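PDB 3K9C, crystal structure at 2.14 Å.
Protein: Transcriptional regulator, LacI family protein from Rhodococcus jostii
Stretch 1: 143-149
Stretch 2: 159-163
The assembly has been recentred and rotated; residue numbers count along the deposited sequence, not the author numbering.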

# COMPACT_ATOMS: atom_id res chain seq x y z
N ARG B 143 -20.54 10.86 0.08
CA ARG B 143 -20.64 10.15 1.35
C ARG B 143 -21.00 11.11 2.47
O ARG B 143 -21.64 10.71 3.44
CB ARG B 143 -19.34 9.41 1.66
CG ARG B 143 -19.16 8.18 0.81
CD ARG B 143 -17.81 7.51 1.01
NE ARG B 143 -17.52 6.63 -0.11
CZ ARG B 143 -16.33 6.10 -0.36
NH1 ARG B 143 -15.30 6.35 0.44
NH2 ARG B 143 -16.18 5.33 -1.42
N ARG B 144 -20.59 12.36 2.34
CA ARG B 144 -20.93 13.34 3.37
C ARG B 144 -22.44 13.64 3.31
O ARG B 144 -23.12 13.62 4.33
CB ARG B 144 -20.13 14.63 3.18
CG ARG B 144 -20.39 15.68 4.25
CD ARG B 144 -19.70 17.00 3.93
NE ARG B 144 -20.29 18.10 4.70
CZ ARG B 144 -19.79 18.58 5.83
NH1 ARG B 144 -18.67 18.08 6.34
NH2 ARG B 144 -20.43 19.56 6.47
N ALA B 145 -22.95 13.90 2.11
CA ALA B 145 -24.38 14.18 1.95
C ALA B 145 -25.18 12.94 2.31
O ALA B 145 -26.20 13.01 2.99
CB ALA B 145 -24.67 14.60 0.53
N GLY B 146 -24.72 11.78 1.85
CA GLY B 146 -25.42 10.56 2.18
C GLY B 146 -25.46 10.34 3.68
O GLY B 146 -26.48 9.89 4.20
N PHE B 147 -24.37 10.64 4.37
CA PHE B 147 -24.31 10.46 5.83
C PHE B 147 -25.32 11.35 6.56
O PHE B 147 -26.03 10.89 7.46
CB PHE B 147 -22.91 10.78 6.37
CG PHE B 147 -22.81 10.73 7.87
CD1 PHE B 147 -22.81 9.51 8.54
CD2 PHE B 147 -22.80 11.90 8.62
CE1 PHE B 147 -22.80 9.45 9.94
CE2 PHE B 147 -22.79 11.86 10.02
CZ PHE B 147 -22.79 10.63 10.68
N LEU B 148 -25.35 12.62 6.20
CA LEU B 148 -26.26 13.57 6.82
C LEU B 148 -27.72 13.21 6.52
O LEU B 148 -28.59 13.32 7.37
CB LEU B 148 -25.94 14.99 6.34
CG LEU B 148 -24.59 15.53 6.83
CD1 LEU B 148 -24.24 16.84 6.12
CD2 LEU B 148 -24.67 15.74 8.33
N ALA B 149 -27.97 12.76 5.29
CA ALA B 149 -29.32 12.39 4.90
C ALA B 149 -29.79 11.19 5.71
O ALA B 149 -30.90 11.19 6.25
CB ALA B 149 -29.37 12.06 3.42
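Stretch 2 (159-163) SATVV

Strand against helix in a LacI-family transcriptional regulator. Residues 143-149 form one segment of a longer helix, held by the backbone bonds Phe 147 N to Arg 143 O (2.9 Å), Leu 148 N to Arg 144 O (3.1 Å) and Ala 149 N to Ala 145 O (2.9 Å). Stretch 2 is extended, with phi/psi from -101/131 at Ala 160 to -117/143 at Val 163, whereas Ser 159 departs from this at -122/21. The strand runs nearly antiparallel to the helix: the N-to-C directions make an angle of 167° and the axes approach to 9.5 Å. In register, Ala 160 lies by Leu 148 (CA to CA 7.2 Å) and Val 162 by Arg 144 (CA to CA 7.6 Å), so two residues of strand pair with about one turn of helix. No hydrogen bond joins the stretches; the contact is essentially apolar packing and buries 255 Å² in all.

The alternation of the strand sorts its side chains. Ala 160 and Val 162 point toward the helix, Thr 161 and Val 163 away from it. Val 162 gives the largest area to the contact. With chi1 at -178° (t), it places CG2 against two helix side chains, 3.8 Å from Phe 147 CD2 and 3.6 Å from Leu 148 CD2. Phe 147 points toward the strand; chi1 of 175° (t) carries its ring out to the strand and chi2 of 74° sets the ring's tilt. The ring reaches three successive residues: CE2 lies 4.3 Å from Ala 160 CB and 3.8 Å from Thr 161 O, while CD2 meets Val 162. The methyl of Ala 160 points toward the helix and meets the ring at the longer of these distances. Thr 161, its side chain (chi1 -50°, m) turned away, meets the ring through its carbonyl oxygen.

Leu 148 leaves the helix sideways, but the m,t rotamer (chi1 -68°, chi2 170°) brings its end nearer the strand, and CD2 closes on Val 162. Arg 144 also starts sideways and is extended through chi1 to chi3 (-178°, -173°, 162°, all t), with chi4 at 98° turning the guanidinium; its end comes nearer the strand beside Val 162. The modelled separation of Arg 144 NH1 and Val 162 CG1, 2.9 Å, is too short for a real contact and should carry no weight. NH1 is hydrogen-bonded elsewhere in the structure. Arg 143, Ala 145, Gly 146 and Ala 149 take no part in the contact.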

# COMPACT_ATOMS: atom_id res chain seq x y z
N SER B 159 -27.65 14.89 16.58
CA SER B 159 -26.56 14.16 17.21
C SER B 159 -25.61 13.62 16.14
O SER B 159 -24.84 12.67 16.38
CB SER B 159 -27.10 13.02 18.08
OG SER B 159 -28.01 12.20 17.37
N ALA B 160 -25.65 14.24 14.96
CA ALA B 160 -24.80 13.86 13.85
C ALA B 160 -23.64 14.84 13.75
O ALA B 160 -23.84 16.06 13.77
CB ALA B 160 -25.60 13.85 12.54
N THR B 161 -22.42 14.31 13.65
CA THR B 161 -21.24 15.15 13.55
C THR B 161 -20.39 14.80 12.33
O THR B 161 -20.14 13.63 12.07
CB THR B 161 -20.36 14.99 14.80
OG1 THR B 161 -21.16 15.15 15.98
CG2 THR B 161 -19.25 16.04 14.82
N VAL B 162 -19.97 15.81 11.58
CA VAL B 162 -19.12 15.59 10.42
C VAL B 162 -17.86 16.43 10.56
O VAL B 162 -17.93 17.65 10.69
CB VAL B 162 -19.78 16.01 9.09
CG1 VAL B 162 -18.82 15.69 7.94
CG2 VAL B 162 -21.10 15.27 8.89
N VAL B 163 -16.71 15.78 10.55
CA VAL B 163 -15.45 16.51 10.64
C VAL B 163 -14.67 16.27 9.36
O VAL B 163 -14.73 15.18 8.78
CB VAL B 163 -14.62 16.06 11.87
CG1 VAL B 163 -15.42 16.31 13.15
CG2 VAL B 163 -14.24 14.60 11.75